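Local coordinates for protein neurotoxin (PDB 2QN0) that acts as the zinc protease light chain of botulinum neurotoxin serotype C1 and probably cleaves two kinds of neuronal SNARE protein, at residues A[207-212]-A[368-373]; A[199-204]-A[413-418]; A[223-228]-A[358-363]. One frame throughout, in Å; residues are numbered along the deposited sequence.

Interaction 1 of 3, residues A[207-212]-A[368-373]; sequences NDVGEG and NVQNRK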
loop_
_atom_site.group_PDB
_atom_site.type_symbol
_atom_site.label_atom_id
_atom_site.label_comp_id
_atom_site.label_asym_id
_atom_site.label_seq_id
_atom_site.Cartn_x
_atom_site.Cartn_y
_atom_site.Cartn_z
ATOM N N ASN A 207 -11.969 -19.532 -6.420
ATOM C CA ASN A 207 -11.852 -20.699 -7.283
ATOM C C ASN A 207 -12.438 -21.975 -6.693
ATOM O O ASN A 207 -12.051 -22.412 -5.611
ATOM C CB ASN A 207 -10.383 -20.939 -7.640
ATOM C CG ASN A 207 -9.810 -19.839 -8.513
ATOM O OD1 ASN A 207 -10.114 -19.755 -9.699
ATOM N ND2 ASN A 207 -8.987 -18.984 -7.923
ATOM N N ASP A 208 -13.373 -22.569 -7.425
ATOM C CA ASP A 208 -14.005 -23.815 -7.015
ATOM C C ASP A 208 -12.947 -24.905 -7.191
ATOM O O ASP A 208 -12.300 -24.971 -8.235
ATOM C CB ASP A 208 -15.201 -24.099 -7.931
ATOM C CG ASP A 208 -16.016 -25.307 -7.492
ATOM O OD1 ASP A 208 -15.484 -26.175 -6.771
ATOM O OD2 ASP A 208 -17.197 -25.390 -7.888
ATOM N N VAL A 209 -12.749 -25.740 -6.173
ATOM C CA VAL A 209 -11.778 -26.827 -6.280
ATOM C C VAL A 209 -12.454 -28.188 -6.103
ATOM O O VAL A 209 -11.808 -29.174 -5.745
ATOM C CB VAL A 209 -10.606 -26.684 -5.265
ATOM C CG1 VAL A 209 -9.748 -25.477 -5.633
ATOM C CG2 VAL A 209 -11.138 -26.552 -3.845
ATOM N N GLY A 210 -13.762 -28.215 -6.355
ATOM C CA GLY A 210 -14.539 -29.444 -6.277
ATOM C C GLY A 210 -15.022 -29.936 -4.925
ATOM O O GLY A 210 -15.544 -31.050 -4.831
ATOM N N GLU A 211 -14.888 -29.117 -3.888
ATOM C CA GLU A 211 -15.292 -29.523 -2.541
ATOM C C GLU A 211 -16.655 -29.016 -2.085
ATOM O O GLU A 211 -17.034 -29.214 -0.930
ATOM C CB GLU A 211 -14.241 -29.056 -1.537
ATOM C CG GLU A 211 -12.823 -29.479 -1.880
ATOM C CD GLU A 211 -11.804 -28.894 -0.926
ATOM O OE1 GLU A 211 -11.896 -27.684 -0.626
ATOM O OE2 GLU A 211 -10.907 -29.637 -0.481
ATOM N N GLY A 212 -17.390 -28.380 -2.989
ATOM C CA GLY A 212 -18.690 -27.819 -2.651
ATOM C C GLY A 212 -19.683 -28.683 -1.892
ATOM O O GLY A 212 -20.400 -28.190 -1.019
ATOM N N ASN A 368 -3.262 -16.006 -11.200
ATOM C CA ASN A 368 -3.732 -17.381 -11.067
ATOM C C ASN A 368 -3.488 -17.991 -9.686
ATOM O O ASN A 368 -2.860 -19.043 -9.564
ATOM C CB ASN A 368 -3.079 -18.258 -12.139
ATOM C CG ASN A 368 -3.719 -19.628 -12.239
ATOM O OD1 ASN A 368 -4.938 -19.747 -12.381
ATOM N ND2 ASN A 368 -2.900 -20.673 -12.172
ATOM N N VAL A 369 -3.984 -17.325 -8.649
ATOM C CA VAL A 369 -3.841 -17.823 -7.289
ATOM C C VAL A 369 -5.210 -17.891 -6.633
ATOM O O VAL A 369 -6.140 -17.188 -7.036
ATOM C CB VAL A 369 -2.937 -16.909 -6.419
ATOM C CG1 VAL A 369 -1.522 -16.876 -6.991
ATOM C CG2 VAL A 369 -3.524 -15.501 -6.341
ATOM N N GLN A 370 -5.335 -18.756 -5.634
ATOM C CA GLN A 370 -6.581 -18.885 -4.895
ATOM C C GLN A 370 -6.657 -17.639 -4.026
ATOM O O GLN A 370 -5.628 -17.108 -3.612
ATOM C CB GLN A 370 -6.540 -20.133 -4.006
ATOM C CG GLN A 370 -7.811 -20.388 -3.200
ATOM C CD GLN A 370 -9.021 -20.629 -4.086
ATOM O OE1 GLN A 370 -9.468 -19.731 -4.800
ATOM N NE2 GLN A 370 -9.555 -21.852 -4.048
ATOM N N ASN A 371 -7.867 -17.165 -3.750
ATOM C CA ASN A 371 -8.014 -15.985 -2.912
ATOM C C ASN A 371 -9.419 -15.905 -2.335
ATOM O O ASN A 371 -10.331 -16.590 -2.799
ATOM C CB ASN A 371 -7.708 -14.713 -3.718
ATOM C CG ASN A 371 -7.562 -13.484 -2.833
ATOM O OD1 ASN A 371 -6.916 -13.539 -1.788
ATOM N ND2 ASN A 371 -8.147 -12.365 -3.258
ATOM N N ARG A 372 -9.585 -15.070 -1.315
ATOM C CA ARG A 372 -10.886 -14.895 -0.690
ATOM C C ARG A 372 -11.860 -14.400 -1.753
ATOM O O ARG A 372 -11.486 -13.631 -2.635
ATOM C CB ARG A 372 -10.783 -13.888 0.459
ATOM C CG ARG A 372 -10.131 -12.561 0.082
ATOM C CD ARG A 372 -9.926 -11.681 1.312
ATOM N NE ARG A 372 -9.173 -10.466 1.005
ATOM C CZ ARG A 372 -8.788 -9.575 1.916
ATOM N NH1 ARG A 372 -9.086 -9.761 3.196
ATOM N NH2 ARG A 372 -8.096 -8.500 1.548
ATOM N N LYS A 373 -13.105 -14.857 -1.679
ATOM C CA LYS A 373 -14.116 -14.458 -2.647
ATOM C C LYS A 373 -14.585 -13.023 -2.416
ATOM O O LYS A 373 -14.912 -12.307 -3.366
ATOM C CB LYS A 373 -15.308 -15.408 -2.574
ATOM C CG LYS A 373 -16.360 -15.162 -3.643
ATOM C CD LYS A 373 -17.456 -16.208 -3.562
ATOM C CE LYS A 373 -18.511 -15.988 -4.632
ATOM N NZ LYS A 373 -19.589 -17.013 -4.536
HETATM O O HOH W 1 -7.697 -17.063 -9.226
#

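Interaction 2 of 3, residues A[199-204]-A[413-418]; sequences MLTYSN and QNLSRN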
loop_
_atom_site.group_PDB
_atom_site.type_symbol
_atom_site.label_atom_id
_atom_site.label_comp_id
_atom_site.label_asym_id
_atom_site.label_seq_id
_atom_site.Cartn_x
_atom_site.Cartn_y
_atom_site.Cartn_z
ATOM N N MET A 199 -0.164 -14.491 6.838
ATOM C CA MET A 199 -1.292 -14.666 5.932
ATOM C C MET A 199 -2.658 -14.995 6.516
ATOM O O MET A 199 -2.803 -15.870 7.367
ATOM C CB MET A 199 -0.941 -15.739 4.901
ATOM C CG MET A 199 0.335 -15.460 4.130
ATOM S SD MET A 199 0.913 -16.929 3.267
ATOM C CE MET A 199 1.982 -17.653 4.533
ATOM N N LEU A 200 -3.661 -14.287 6.012
ATOM C CA LEU A 200 -5.045 -14.480 6.409
ATOM C C LEU A 200 -5.511 -15.790 5.769
ATOM O O LEU A 200 -5.093 -16.123 4.657
ATOM C CB LEU A 200 -5.863 -13.285 5.897
ATOM C CG LEU A 200 -7.390 -13.214 5.938
ATOM C CD1 LEU A 200 -7.817 -11.744 5.885
ATOM C CD2 LEU A 200 -7.983 -13.987 4.769
ATOM N N THR A 201 -6.351 -16.545 6.477
ATOM C CA THR A 201 -6.863 -17.811 5.952
ATOM C C THR A 201 -8.378 -17.744 5.773
ATOM O O THR A 201 -9.065 -17.033 6.509
ATOM C CB THR A 201 -6.501 -18.991 6.877
ATOM O OG1 THR A 201 -6.967 -18.723 8.204
ATOM C CG2 THR A 201 -4.984 -19.193 6.907
ATOM N N TYR A 202 -8.891 -18.499 4.807
ATOM C CA TYR A 202 -10.318 -18.485 4.487
ATOM C C TYR A 202 -10.745 -19.776 3.791
ATOM O O TYR A 202 -9.900 -20.569 3.370
ATOM C CB TYR A 202 -10.584 -17.310 3.543
ATOM C CG TYR A 202 -9.671 -17.371 2.334
ATOM C CD1 TYR A 202 -10.016 -18.125 1.209
ATOM C CD2 TYR A 202 -8.400 -16.797 2.374
ATOM C CE1 TYR A 202 -9.116 -18.319 0.165
ATOM C CE2 TYR A 202 -7.489 -16.987 1.332
ATOM C CZ TYR A 202 -7.853 -17.753 0.237
ATOM O OH TYR A 202 -6.940 -17.995 -0.767
ATOM N N SER A 203 -12.058 -19.974 3.666
ATOM C CA SER A 203 -12.608 -21.141 2.980
ATOM C C SER A 203 -13.583 -20.687 1.889
ATOM O O SER A 203 -13.876 -21.436 0.955
ATOM C CB SER A 203 -13.318 -22.078 3.966
ATOM O OG SER A 203 -14.385 -21.434 4.637
ATOM N N ASN A 204 -14.083 -19.459 2.011
ATOM C CA ASN A 204 -15.005 -18.895 1.020
ATOM C C ASN A 204 -14.095 -18.262 -0.024
ATOM O O ASN A 204 -13.769 -17.077 0.060
ATOM C CB ASN A 204 -15.899 -17.833 1.676
ATOM C CG ASN A 204 -16.859 -17.187 0.697
ATOM O OD1 ASN A 204 -17.070 -17.681 -0.411
ATOM N ND2 ASN A 204 -17.459 -16.076 1.110
ATOM N N GLN A 413 -1.491 -23.501 -1.582
ATOM C CA GLN A 413 -2.152 -22.575 -0.663
ATOM C C GLN A 413 -3.129 -23.291 0.264
ATOM O O GLN A 413 -3.725 -22.671 1.147
ATOM C CB GLN A 413 -2.911 -21.511 -1.453
ATOM C CG GLN A 413 -2.034 -20.511 -2.178
ATOM C CD GLN A 413 -2.852 -19.596 -3.066
ATOM O OE1 GLN A 413 -2.997 -19.840 -4.267
ATOM N NE2 GLN A 413 -3.414 -18.550 -2.472
ATOM N N ASN A 414 -3.287 -24.595 0.057
ATOM C CA ASN A 414 -4.198 -25.416 0.850
ATOM C C ASN A 414 -3.531 -25.828 2.162
ATOM O O ASN A 414 -2.571 -26.606 2.162
ATOM C CB ASN A 414 -4.589 -26.652 0.036
ATOM C CG ASN A 414 -5.758 -27.402 0.633
ATOM O OD1 ASN A 414 -5.806 -27.632 1.835
ATOM N ND2 ASN A 414 -6.704 -27.798 -0.213
ATOM N N LEU A 415 -4.045 -25.317 3.279
ATOM C CA LEU A 415 -3.473 -25.609 4.590
ATOM C C LEU A 415 -3.267 -27.082 4.927
ATOM O O LEU A 415 -2.291 -27.434 5.583
ATOM C CB LEU A 415 -4.311 -24.963 5.699
ATOM C CG LEU A 415 -3.974 -23.516 6.071
ATOM C CD1 LEU A 415 -4.088 -22.632 4.849
ATOM C CD2 LEU A 415 -4.910 -23.038 7.174
ATOM N N SER A 416 -4.172 -27.946 4.489
ATOM C CA SER A 416 -4.028 -29.360 4.815
ATOM C C SER A 416 -3.216 -30.148 3.793
ATOM O O SER A 416 -3.032 -31.355 3.948
ATOM C CB SER A 416 -5.401 -30.011 4.975
ATOM O OG SER A 416 -5.976 -30.273 3.712
ATOM N N ARG A 417 -2.728 -29.479 2.753
ATOM C CA ARG A 417 -1.944 -30.167 1.732
ATOM C C ARG A 417 -0.502 -29.672 1.652
ATOM O O ARG A 417 0.360 -30.352 1.091
ATOM C CB ARG A 417 -2.615 -30.032 0.357
ATOM C CG ARG A 417 -4.045 -30.579 0.286
ATOM C CD ARG A 417 -4.122 -32.042 0.711
ATOM N NE ARG A 417 -3.443 -32.936 -0.222
ATOM C CZ ARG A 417 -3.959 -33.353 -1.375
ATOM N NH1 ARG A 417 -5.172 -32.961 -1.743
ATOM N NH2 ARG A 417 -3.265 -34.165 -2.159
ATOM N N ASN A 418 -0.236 -28.494 2.213
ATOM C CA ASN A 418 1.112 -27.931 2.193
ATOM C C ASN A 418 1.679 -27.767 3.602
ATOM O O ASN A 418 1.338 -26.823 4.314
ATOM C CB ASN A 418 1.117 -26.572 1.486
ATOM C CG ASN A 418 2.523 -26.067 1.209
ATOM O OD1 ASN A 418 3.504 -26.639 1.688
ATOM N ND2 ASN A 418 2.628 -24.990 0.437
#

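Interaction 3 of 3, residues A[223-228]-A[358-363]; sequences PILILM and FTEFNY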
loop_
_atom_site.group_PDB
_atom_site.type_symbol
_atom_site.label_atom_id
_atom_site.label_comp_id
_atom_site.label_asym_id
_atom_site.label_seq_id
_atom_site.Cartn_x
_atom_site.Cartn_y
_atom_site.Cartn_z
ATOM N N PRO A 223 0.925 -13.888 -0.180
ATOM C CA PRO A 223 1.505 -12.634 0.302
ATOM C C PRO A 223 1.500 -11.487 -0.709
ATOM O O PRO A 223 1.379 -10.324 -0.314
ATOM C CB PRO A 223 2.921 -13.043 0.698
ATOM C CG PRO A 223 2.717 -14.422 1.214
ATOM C CD PRO A 223 1.779 -15.032 0.190
ATOM N N ILE A 224 1.629 -11.781 -2.004
ATOM C CA ILE A 224 1.636 -10.674 -2.953
ATOM C C ILE A 224 0.289 -9.962 -3.020
ATOM O O ILE A 224 0.246 -8.767 -3.292
ATOM C CB ILE A 224 2.047 -11.079 -4.401
ATOM C CG1 ILE A 224 1.114 -12.153 -4.957
ATOM C CG2 ILE A 224 3.513 -11.509 -4.423
ATOM C CD1 ILE A 224 1.128 -12.220 -6.475
ATOM N N LEU A 225 -0.805 -10.678 -2.771
ATOM C CA LEU A 225 -2.121 -10.038 -2.818
ATOM C C LEU A 225 -2.353 -9.181 -1.583
ATOM O O LEU A 225 -3.034 -8.157 -1.645
ATOM C CB LEU A 225 -3.239 -11.076 -2.966
ATOM C CG LEU A 225 -3.330 -11.763 -4.337
ATOM C CD1 LEU A 225 -4.738 -12.305 -4.534
ATOM C CD2 LEU A 225 -3.011 -10.784 -5.451
ATOM N N ILE A 226 -1.785 -9.598 -0.456
ATOM C CA ILE A 226 -1.912 -8.827 0.771
ATOM C C ILE A 226 -1.212 -7.488 0.530
ATOM O O ILE A 226 -1.728 -6.424 0.883
ATOM C CB ILE A 226 -1.241 -9.560 1.957
ATOM C CG1 ILE A 226 -1.950 -10.897 2.207
ATOM C CG2 ILE A 226 -1.287 -8.688 3.205
ATOM C CD1 ILE A 226 -1.340 -11.727 3.335
ATOM N N LEU A 227 -0.036 -7.547 -0.089
ATOM C CA LEU A 227 0.726 -6.340 -0.382
ATOM C C LEU A 227 0.091 -5.518 -1.509
ATOM O O LEU A 227 -0.066 -4.300 -1.383
ATOM C CB LEU A 227 2.172 -6.709 -0.751
ATOM C CG LEU A 227 3.108 -5.582 -1.206
ATOM C CD1 LEU A 227 3.179 -4.490 -0.144
ATOM C CD2 LEU A 227 4.501 -6.161 -1.474
ATOM N N MET A 228 -0.281 -6.176 -2.602
ATOM C CA MET A 228 -0.889 -5.468 -3.728
ATOM C C MET A 228 -2.179 -4.775 -3.307
ATOM O O MET A 228 -2.511 -3.710 -3.825
ATOM C CB MET A 228 -1.155 -6.424 -4.891
ATOM C CG MET A 228 0.122 -6.841 -5.623
ATOM S SD MET A 228 -0.162 -7.974 -6.986
ATOM C CE MET A 228 -0.489 -6.828 -8.324
ATOM N N PHE A 358 -7.153 -2.118 -11.302
ATOM C CA PHE A 358 -6.091 -2.343 -10.327
ATOM C C PHE A 358 -6.780 -2.691 -9.010
ATOM O O PHE A 358 -6.897 -1.848 -8.116
ATOM C CB PHE A 358 -5.244 -1.079 -10.168
ATOM C CG PHE A 358 -4.294 -0.843 -11.310
ATOM C CD1 PHE A 358 -3.140 -1.611 -11.441
ATOM C CD2 PHE A 358 -4.560 0.131 -12.266
ATOM C CE1 PHE A 358 -2.265 -1.412 -12.508
ATOM C CE2 PHE A 358 -3.691 0.338 -13.340
ATOM C CZ PHE A 358 -2.540 -0.437 -13.460
ATOM N N THR A 359 -7.242 -3.938 -8.906
ATOM C CA THR A 359 -7.945 -4.413 -7.716
ATOM C C THR A 359 -7.449 -5.796 -7.302
ATOM O O THR A 359 -6.989 -6.575 -8.135
ATOM C CB THR A 359 -9.466 -4.536 -7.967
ATOM O OG1 THR A 359 -9.703 -5.576 -8.926
ATOM C CG2 THR A 359 -10.033 -3.221 -8.501
ATOM N N GLU A 360 -7.558 -6.096 -6.012
ATOM C CA GLU A 360 -7.133 -7.393 -5.481
ATOM C C GLU A 360 -7.834 -8.536 -6.221
ATOM O O GLU A 360 -7.211 -9.530 -6.609
ATOM C CB GLU A 360 -7.476 -7.478 -3.994
ATOM C CG GLU A 360 -7.001 -8.759 -3.317
ATOM C CD GLU A 360 -7.533 -8.894 -1.904
ATOM O OE1 GLU A 360 -7.592 -7.868 -1.192
ATOM O OE2 GLU A 360 -7.881 -10.027 -1.500
ATOM N N PHE A 361 -9.142 -8.384 -6.397
ATOM C CA PHE A 361 -9.973 -9.370 -7.078
ATOM C C PHE A 361 -9.439 -9.688 -8.476
ATOM O O PHE A 361 -9.387 -10.848 -8.885
ATOM C CB PHE A 361 -11.406 -8.837 -7.188
ATOM C CG PHE A 361 -12.395 -9.853 -7.681
ATOM C CD1 PHE A 361 -12.969 -10.766 -6.801
ATOM C CD2 PHE A 361 -12.745 -9.905 -9.025
ATOM C CE1 PHE A 361 -13.880 -11.720 -7.256
ATOM C CE2 PHE A 361 -13.653 -10.853 -9.488
ATOM C CZ PHE A 361 -14.220 -11.762 -8.601
ATOM N N ASN A 362 -9.051 -8.651 -9.210
ATOM C CA ASN A 362 -8.531 -8.831 -10.558
ATOM C C ASN A 362 -7.145 -9.472 -10.507
ATOM O O ASN A 362 -6.824 -10.333 -11.325
ATOM C CB ASN A 362 -8.482 -7.477 -11.280
ATOM C CG ASN A 362 -8.287 -7.616 -12.779
ATOM O OD1 ASN A 362 -8.690 -8.615 -13.380
ATOM N ND2 ASN A 362 -7.684 -6.599 -13.396
ATOM N N TYR A 363 -6.326 -9.071 -9.538
ATOM C CA TYR A 363 -4.987 -9.651 -9.431
ATOM C C TYR A 363 -5.057 -11.161 -9.192
ATOM O O TYR A 363 -4.267 -11.917 -9.755
ATOM C CB TYR A 363 -4.185 -9.008 -8.291
ATOM C CG TYR A 363 -4.034 -7.504 -8.385
ATOM C CD1 TYR A 363 -3.964 -6.860 -9.622
ATOM C CD2 TYR A 363 -3.934 -6.727 -7.232
ATOM C CE1 TYR A 363 -3.801 -5.473 -9.704
ATOM C CE2 TYR A 363 -3.765 -5.349 -7.304
ATOM C CZ TYR A 363 -3.703 -4.729 -8.542
ATOM O OH TYR A 363 -3.540 -3.361 -8.608
#

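Interaction 1 of 3, residues A[207-212]-A[368-373]
The side chains of Gln-370 and Asn-207 run past each other in opposite directions, their amide planes 36° apart. The backbone of Asn-207 meets the Gln-370 amide at its edge, and the side-chain amide of Asn-207 comes in from above that plane. At the edge, Asn-207 N donates to Gln-370 OE1 over 3.0 Å, in the carbonyl plane and on a lone pair. Beside it, Gln-370 NE2 donates to Asn-207 O, also at 3.0 Å. This second bond is nearly straight, at 174°, and also uses a lone pair in the carbonyl plane. From above, Asn-207 ND2 reaches Gln-370 OE1 at 3.2 Å, well off the lone-pair directions.

A third donor comes from the chain of Gln-370 itself. Asn-371 N bonds to Gln-370 OE1 at 3.2 Å, in the carbonyl plane. Gln-370 CG is anti to the backbone N, but the chain bends at its second torsion (62°). That bend folds the amide back and brings OE1 within reach of the next peptide nitrogen. Three N-H groups thus hold OE1 and fix the rotation of the buried amide.

The Asn-207 side chain has a second task. Its ND2 donates to a water at 2.7 Å, and the same water donates to Val-369 O at 2.7 Å. Val-209 adds a loose touch, its methyl CG1 4.0 Å from Gln-370 NE2. Further along the same loop, Asp-208 OD1 accepts from Gly-210 N and closes an Asx turn.

Backbone bonds of Asn-371 with Thr-206 and of Lys-373 with Asn-204 join the same two loops nearby. The Gln-370 amide grips both N and O of Asn-207. It imitates the paired N-H and C=O of one residue in an antiparallel hydrogen-bonded pair, and so ties together two irregular loops.

Interaction 2 of 3, residues A[199-204]-A[413-418]
Gln-413 NE2, which lies 4.0 Å from Tyr-202 OH, is held by two backbone carbonyls, Gln-370 O and Cys-220 O. At the other end of the same amide, OE1 accepts from Asn-400 ND2. Both ends of this buried side chain therefore have polar partners, and its rotation is fixed by them. The approach to Tyr-202 is plain packing. The two side chains cross obliquely, with the ring and amide planes 75° apart. Beyond CG the glutamine chain is extended, which carries its amide to the level of the tyrosine hydroxyl.

The second point of contact is apolar. Thr-201 CG2 lies 3.9 Å from Leu-415 CD2 and 4.1 Å from Leu-415 CD1. The methyl thus faces both branches of the leucine, and the two side chains cross at about a right angle. With chi1 of Thr-201 at 55°, CG2 is anti to the carbonyl carbon and faces Leu-415, while OG1 is bonded to Thr-381 O.

The loop that presents Leu-415 is held by its own bonds. Asn-414 OD1 accepts from Ser-416 N at 3.1 Å, an Asx turn. Asn-414 O accepts twice, from Arg-417 N at 2.9 Å and from Asn-418 N at 3.0 Å. The two backbones stay well apart, with 8.6 Å between Thr-201 CA and Leu-415 CA, so side chains alone bridge them.

The contact joins the loop that leads from strand 383-384 to strand 422-423 to a small two-stranded antiparallel sheet. Strand 201-202 pairs with strand 219-220, whose Phe-219 also touches Tyr-202, Gln-413 and Asn-414. Val-383 of strand 383-384 packs against both Thr-201 and Leu-415.

Interaction 3 of 3, residues A[223-228]-A[358-363]
The aromatic contact is between Met-228 and Tyr-363. The methyl CE of Met-228 sits over the middle of the Tyr-363 ring, 3.5 Å from its centroid and only 6° off the ring normal. This is a CH-pi contact over the face. The sulfur joins in obliquely: Met-228 SD lies 4.4 Å from the centroid of the Tyr-363 ring, a Met-aromatic contact. The last torsion of Met-228 is bent (87°), which turns the methyl over the ring centre. Met-228 CB also touches the ring, 3.6 Å from Tyr-363 CD2. Over the opposite face of the Tyr-363 ring lies Thr-359 O, 3.0 Å above the plane. The ring is sandwiched between a methyl and a carbonyl of its own helix start.

Aliphatic packing is the work of Leu-225. Its CD2 is 3.5 Å from Tyr-363 CB, at the root of the ring. Its other branch, CD1, lies 4.4 Å from Glu-360 CG, so the leucine bridges one turn of the facing helix.

The polar ends are bonded to residues outside the two segments. Tyr-363 OH bonds to Asn-232 OD1 and also lies in plane at the edge of the Phe-358 ring. Glu-360 OE1 takes the bond of His-229 ND1. Glu-360 OE2 forms a salt bridge with Arg-372 and accepts from Asn-371 ND2. As His-229 is a zinc ligand, Glu-360 is a second-shell residue, consistent with a part in orienting the imidazole. Within its segment, Thr-359 OG1 accepts from Asn-362 N at 3.2 Å and N-caps the second helix.

Helix 223-238 carries the HExxH motif of zinc proteases, with zinc ligands His-229 and His-233. The contact packs its first turns against the start of helix 360-366. Ile-97 of helix 80-97 touches Met-228, while Ile-102 and Leu-106 of helix 101-112 touch Tyr-363.

The three contacts nest along the chain: interaction 3 lies inside the loop closed by interaction 1, which lies inside that closed by interaction 2. The centres of interactions 1 and 2 are about 10 Å apart. Those of interactions 1 and 3 are about 15 Å apart, and those of interactions 2 and 3 about 17 Å. All belong to the zinc protease. Residues 368-373 join them, since this loop touches both 413-418 and 358-363. Met-199 packs on Pro-223 and Ile-226. The peripheral loops and the two-stranded sheet are thereby tied to the zinc-bearing helix 223-238.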